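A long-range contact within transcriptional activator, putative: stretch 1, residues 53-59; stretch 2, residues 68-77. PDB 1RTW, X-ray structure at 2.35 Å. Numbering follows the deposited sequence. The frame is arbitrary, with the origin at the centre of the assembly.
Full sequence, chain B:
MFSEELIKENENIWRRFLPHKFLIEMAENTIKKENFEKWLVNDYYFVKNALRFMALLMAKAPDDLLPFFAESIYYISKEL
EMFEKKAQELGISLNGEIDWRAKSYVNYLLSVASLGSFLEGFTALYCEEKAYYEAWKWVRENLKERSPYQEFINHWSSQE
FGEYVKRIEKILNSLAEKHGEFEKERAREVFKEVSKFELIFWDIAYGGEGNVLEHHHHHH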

ATOM      1  N   PHE B  53       6.096  -6.004  -8.375  1.00  9.39           N
ATOM      2  CA  PHE B  53       4.889  -5.468  -9.003  1.00 10.65           C
ATOM      3  C   PHE B  53       3.799  -6.543  -9.041  1.00 11.58           C
ATOM      4  O   PHE B  53       2.633  -6.278  -8.759  1.00 10.92           O
ATOM      5  CB  PHE B  53       5.237  -5.001 -10.420  1.00  9.45           C
ATOM      6  CG  PHE B  53       4.060  -4.876 -11.334  1.00 11.23           C
ATOM      7  CD1 PHE B  53       3.233  -3.755 -11.272  1.00  9.72           C
ATOM      8  CD2 PHE B  53       3.808  -5.848 -12.300  1.00  8.58           C
ATOM      9  CE1 PHE B  53       2.178  -3.597 -12.155  1.00 10.05           C
ATOM     10  CE2 PHE B  53       2.747  -5.698 -13.194  1.00 10.55           C
ATOM     11  CZ  PHE B  53       1.928  -4.562 -13.119  1.00  9.21           C
HETATM   12  N   MSE B  54       4.200  -7.755  -9.407  1.00 13.12           N
HETATM   13  CA  MSE B  54       3.296  -8.889  -9.474  1.00 11.73           C
HETATM   14  C   MSE B  54       2.817  -9.301  -8.088  1.00  9.55           C
HETATM   15  O   MSE B  54       1.699  -9.784  -7.930  1.00 11.42           O
HETATM   16  CB  MSE B  54       3.996 -10.079 -10.131  1.00 15.29           C
HETATM   17  CG  MSE B  54       4.366  -9.880 -11.580  1.00 18.55           C
HETATM   18 SE   MSE B  54       5.507 -11.305 -12.192  1.00 28.79          SE
HETATM   19  CE  MSE B  54       4.144 -12.666 -12.350  1.00 18.16           C
ATOM     20  N   ALA B  55       3.675  -9.137  -7.089  1.00  8.05           N
ATOM     21  CA  ALA B  55       3.323  -9.502  -5.731  1.00  6.26           C
ATOM     22  C   ALA B  55       2.282  -8.498  -5.203  1.00  5.68           C
ATOM     23  O   ALA B  55       1.366  -8.848  -4.476  1.00  5.19           O
ATOM     24  CB  ALA B  55       4.572  -9.535  -4.870  1.00  1.80           C
ATOM     25  N   LEU B  56       2.413  -7.243  -5.603  1.00  9.62           N
ATOM     26  CA  LEU B  56       1.461  -6.230  -5.198  1.00  9.93           C
ATOM     27  C   LEU B  56       0.095  -6.552  -5.797  1.00 11.63           C
ATOM     28  O   LEU B  56      -0.925  -6.420  -5.122  1.00 13.90           O
ATOM     29  CB  LEU B  56       1.942  -4.870  -5.651  1.00 10.77           C
ATOM     30  CG  LEU B  56       3.038  -4.346  -4.734  1.00 12.88           C
ATOM     31  CD1 LEU B  56       3.601  -3.067  -5.300  1.00 13.30           C
ATOM     32  CD2 LEU B  56       2.476  -4.105  -3.352  1.00 12.50           C
ATOM     33  N   LEU B  57       0.086  -7.017  -7.048  1.00 11.96           N
ATOM     34  CA  LEU B  57      -1.148  -7.383  -7.720  1.00 12.39           C
ATOM     35  C   LEU B  57      -1.754  -8.604  -7.030  1.00 13.76           C
ATOM     36  O   LEU B  57      -2.957  -8.648  -6.781  1.00 11.14           O
ATOM     37  CB  LEU B  57      -0.893  -7.705  -9.193  1.00 12.65           C
ATOM     38  CG  LEU B  57      -0.575  -6.534 -10.112  1.00 14.48           C
ATOM     39  CD1 LEU B  57      -0.296  -7.043 -11.523  1.00 14.69           C
ATOM     40  CD2 LEU B  57      -1.733  -5.549 -10.117  1.00 15.73           C
HETATM   41  N   MSE B  58      -0.900  -9.564  -6.673  1.00 15.09           N
HETATM   42  CA  MSE B  58      -1.352 -10.783  -6.004  1.00 15.62           C
HETATM   43  C   MSE B  58      -2.159 -10.481  -4.743  1.00 13.62           C
HETATM   44  O   MSE B  58      -3.232 -11.046  -4.527  1.00 14.06           O
HETATM   45  CB  MSE B  58      -0.167 -11.700  -5.660  1.00 16.23           C
HETATM   46  CG  MSE B  58      -0.563 -12.911  -4.832  1.00 14.81           C
HETATM   47 SE   MSE B  58       0.826 -14.285  -4.722  1.00 24.64          SE
HETATM   48  CE  MSE B  58      -0.287 -15.759  -4.138  1.00 15.62           C
ATOM     49  N   ALA B  59      -1.652  -9.564  -3.934  1.00 11.78           N
ATOM     50  CA  ALA B  59      -2.311  -9.185  -2.697  1.00 10.10           C
ATOM     51  C   ALA B  59      -3.730  -8.636  -2.885  1.00 12.06           C
ATOM     52  O   ALA B  59      -4.569  -8.767  -1.997  1.00 12.53           O
ATOM     53  CB  ALA B  59      -1.459  -8.178  -1.971  1.00  7.53           C
ATOM     54  N   PHE B  68      -2.669 -18.818  -9.744  1.00 19.69           N
ATOM     55  CA  PHE B  68      -2.025 -18.288 -10.942  1.00 18.52           C
ATOM     56  C   PHE B  68      -0.861 -17.380 -10.558  1.00 16.74           C
ATOM     57  O   PHE B  68       0.243 -17.508 -11.090  1.00 15.57           O
ATOM     58  CB  PHE B  68      -3.047 -17.522 -11.799  1.00 19.10           C
ATOM     59  CG  PHE B  68      -2.429 -16.528 -12.747  1.00 18.62           C
ATOM     60  CD1 PHE B  68      -1.847 -16.949 -13.937  1.00 17.19           C
ATOM     61  CD2 PHE B  68      -2.405 -15.174 -12.433  1.00 19.35           C
ATOM     62  CE1 PHE B  68      -1.249 -16.041 -14.798  1.00 16.19           C
ATOM     63  CE2 PHE B  68      -1.806 -14.258 -13.291  1.00 20.01           C
ATOM     64  CZ  PHE B  68      -1.228 -14.698 -14.475  1.00 21.30           C
ATOM     65  N   PHE B  69      -1.113 -16.465  -9.632  1.00 15.38           N
ATOM     66  CA  PHE B  69      -0.080 -15.546  -9.184  1.00 13.73           C
ATOM     67  C   PHE B  69       1.052 -16.259  -8.478  1.00 13.94           C
ATOM     68  O   PHE B  69       2.210 -15.882  -8.641  1.00 13.80           O
ATOM     69  CB  PHE B  69      -0.669 -14.451  -8.299  1.00 13.22           C
ATOM     70  CG  PHE B  69      -1.166 -13.252  -9.072  1.00 13.35           C
ATOM     71  CD1 PHE B  69      -0.267 -12.330  -9.596  1.00 12.97           C
ATOM     72  CD2 PHE B  69      -2.520 -13.040  -9.264  1.00 11.70           C
ATOM     73  CE1 PHE B  69      -0.712 -11.208 -10.296  1.00 14.85           C
ATOM     74  CE2 PHE B  69      -2.976 -11.921  -9.966  1.00 14.56           C
ATOM     75  CZ  PHE B  69      -2.072 -11.003 -10.480  1.00 12.77           C
ATOM     76  N   ALA B  70       0.729 -17.300  -7.711  1.00 15.06           N
ATOM     77  CA  ALA B  70       1.765 -18.060  -7.007  1.00 16.46           C
ATOM     78  C   ALA B  70       2.709 -18.743  -7.991  1.00 17.13           C
ATOM     79  O   ALA B  70       3.934 -18.672  -7.838  1.00 15.86           O
ATOM     80  CB  ALA B  70       1.148 -19.081  -6.090  1.00 17.65           C
ATOM     81  N   GLU B  71       2.122 -19.352  -9.020  1.00 17.85           N
ATOM     82  CA  GLU B  71       2.851 -20.059 -10.064  1.00 21.68           C
ATOM     83  C   GLU B  71       3.622 -19.111 -10.967  1.00 22.58           C
ATOM     84  O   GLU B  71       4.767 -19.392 -11.325  1.00 24.03           O
ATOM     85  CB  GLU B  71       1.882 -20.888 -10.917  1.00 25.85           C
ATOM     86  CG  GLU B  71       1.244 -22.075 -10.192  1.00 31.64           C
ATOM     87  CD  GLU B  71      -0.132 -22.448 -10.734  1.00 37.22           C
ATOM     88  OE1 GLU B  71      -0.912 -23.063  -9.970  1.00 43.49           O
ATOM     89  OE2 GLU B  71      -0.447 -22.125 -11.906  1.00 35.58           O
ATOM     90  N   SER B  72       2.991 -17.998 -11.336  1.00 22.45           N
ATOM     91  CA  SER B  72       3.614 -17.013 -12.214  1.00 20.81           C
ATOM     92  C   SER B  72       4.811 -16.349 -11.565  1.00 20.51           C
ATOM     93  O   SER B  72       5.866 -16.218 -12.191  1.00 22.79           O
ATOM     94  CB  SER B  72       2.609 -15.954 -12.648  1.00 20.33           C
ATOM     95  OG  SER B  72       1.563 -16.546 -13.371  1.00 19.33           O
ATOM     96  N   ILE B  73       4.655 -15.924 -10.317  1.00 19.56           N
ATOM     97  CA  ILE B  73       5.765 -15.285  -9.604  1.00 17.23           C
ATOM     98  C   ILE B  73       6.942 -16.248  -9.480  1.00 16.86           C
ATOM     99  O   ILE B  73       8.097 -15.861  -9.704  1.00 14.89           O
ATOM    100  CB  ILE B  73       5.332 -14.784  -8.228  1.00 15.97           C
ATOM    101  CG1 ILE B  73       4.376 -13.604  -8.404  1.00 16.56           C
ATOM    102  CG2 ILE B  73       6.544 -14.380  -7.390  1.00 15.65           C
ATOM    103  CD1 ILE B  73       3.828 -13.061  -7.088  1.00 16.58           C
ATOM    104  N   TYR B  74       6.640 -17.512  -9.185  1.00 15.32           N
ATOM    105  CA  TYR B  74       7.673 -18.532  -9.062  1.00 16.77           C
ATOM    106  C   TYR B  74       8.358 -18.710 -10.422  1.00 17.19           C
ATOM    107  O   TYR B  74       9.583 -18.739 -10.504  1.00 16.37           O
ATOM    108  CB  TYR B  74       7.064 -19.855  -8.590  1.00 21.22           C
ATOM    109  CG  TYR B  74       8.079 -20.961  -8.397  1.00 24.91           C
ATOM    110  CD1 TYR B  74       9.116 -20.833  -7.469  1.00 27.61           C
ATOM    111  CD2 TYR B  74       8.030 -22.114  -9.171  1.00 25.70           C
ATOM    112  CE1 TYR B  74      10.082 -21.833  -7.323  1.00 30.35           C
ATOM    113  CE2 TYR B  74       8.984 -23.117  -9.032  1.00 28.23           C
ATOM    114  CZ  TYR B  74      10.006 -22.970  -8.111  1.00 30.29           C
ATOM    115  OH  TYR B  74      10.955 -23.957  -7.975  1.00 34.86           O
ATOM    116  N   TYR B  75       7.553 -18.794 -11.481  1.00 16.72           N
ATOM    117  CA  TYR B  75       8.044 -18.945 -12.849  1.00 17.62           C
ATOM    118  C   TYR B  75       8.941 -17.763 -13.253  1.00 18.84           C
ATOM    119  O   TYR B  75      10.110 -17.966 -13.606  1.00 20.19           O
ATOM    120  CB  TYR B  75       6.848 -19.086 -13.798  1.00 16.44           C
ATOM    121  CG  TYR B  75       7.172 -19.112 -15.280  1.00 16.27           C
ATOM    122  CD1 TYR B  75       8.061 -20.050 -15.819  1.00 13.36           C
ATOM    123  CD2 TYR B  75       6.575 -18.191 -16.149  1.00 13.56           C
ATOM    124  CE1 TYR B  75       8.347 -20.065 -17.193  1.00 12.10           C
ATOM    125  CE2 TYR B  75       6.847 -18.197 -17.514  1.00 12.79           C
ATOM    126  CZ  TYR B  75       7.727 -19.130 -18.035  1.00 15.76           C
ATOM    127  OH  TYR B  75       7.956 -19.126 -19.399  1.00 15.72           O
ATOM    128  N   ILE B  76       8.422 -16.541 -13.116  1.00 17.36           N
ATOM    129  CA  ILE B  76       9.165 -15.324 -13.457  1.00 15.91           C
ATOM    130  C   ILE B  76      10.434 -15.145 -12.601  1.00 15.24           C
ATOM    131  O   ILE B  76      11.425 -14.593 -13.078  1.00 12.74           O
ATOM    132  CB  ILE B  76       8.278 -14.041 -13.304  1.00 16.88           C
ATOM    133  CG1 ILE B  76       6.947 -14.186 -14.045  1.00 17.03           C
ATOM    134  CG2 ILE B  76       8.998 -12.825 -13.820  1.00 18.97           C
ATOM    135  CD1 ILE B  76       7.055 -14.729 -15.410  1.00 18.12           C
ATOM    136  N   SER B  77      10.396 -15.587 -11.341  1.00 15.55           N
ATOM    137  CA  SER B  77      11.560 -15.478 -10.442  1.00 17.30           C
ATOM    138  C   SER B  77      12.758 -16.271 -10.976  1.00 18.47           C
ATOM    139  O   SER B  77      13.906 -15.981 -10.636  1.00 18.33           O
ATOM    140  CB  SER B  77      11.232 -15.996  -9.040  1.00 15.33           C
ATOM    141  OG  SER B  77      11.113 -17.413  -9.035  1.00 15.33           O
TER

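Residues 53-59 and 68-77 are two helical segments of one chain, packed side by side and running in nearly opposite directions. The angle between their axes is 172°, and the axes approach to 10.0 Å. Two pairs set the register. The CA atoms of Met54 and Ile73 lie 6.9 Å apart, and the CA atoms of Met58 and Phe69 lie 5.9 Å apart. Each pair is offset from the other by four residues, about one helical turn, so the same faces of both helices meet again one turn along.

No hydrogen bond crosses between the stretches. Each helix satisfies its own backbone, as in Met58 N to Met54 O at 2.9 Å and Ile73 N to Phe69 O at 3.0 Å. What holds the two together here is close apolar packing, which buries 425 Å² over both sides.

Met54 gives up the most surface. It is a selenomethionine, and its CA-to-CB bond points toward the second helix. With chi1 m, chi2 t and chi3 p, the side chain reaches out to that helix, roughly at right angles to its axis. Its terminal methyl lies close to successive parts of the turn: Met54 CE is 3.6 Å from Ser72 CB, 3.9 Å from Ile73 N and 3.6 Å from Ile76 CG1. Nearer the backbone, Met54 CB lies 3.9 Å from Ile73 CG1. The flexible, unbranched chain can thus touch three residues of the facing helix. Ser72 presents carbon to this methyl, while its hydroxyl is turned back to its own helix, where Ser72 OG donates to Phe68 O at 2.8 Å.

Phe69 is the second anchor. Its CA-to-CB bond points toward the first helix, and its ring lies against the backbone there. Met58 CA sits over one face, 4.0 Å from the centroid of the Phe69 ring and 13° off the ring normal. This is a CH-pi contact: a slightly polarised C-H group meets the electron-rich face of the ring. Leu57 C lies over the same face. Leu57 CB also packs against the ring, 3.7 Å from Phe69 CE1. Met54 O approaches obliquely, 3.6 Å from Phe69 CD1, but this carbonyl already accepts the helical hydrogen bond from Met58 N.

Met58, also selenomethionine, is the third large contributor. Its CA-to-CB bond points sideways, yet its extended side chain, t at all three chi angles, runs across the second helix. Met58 CG lies 3.8 Å from Phe69 CB. Farther out, Met58 SE is 4.0 Å from Ile73 CD1, and Met58 CE is 4.1 Å from Ala70 CB. The small alanine side chain meets the methyl end.

Ile73 links the two selenomethionines. Its side chain lies against Met54, and its CD1 also meets the selenium of Met58. Ile73 CD1 also lies 3.8 Å from Ala55 CA, so the isoleucine tip reaches the backbone of the first helix. These contacts are dispersive and depend on close fit rather than on charge.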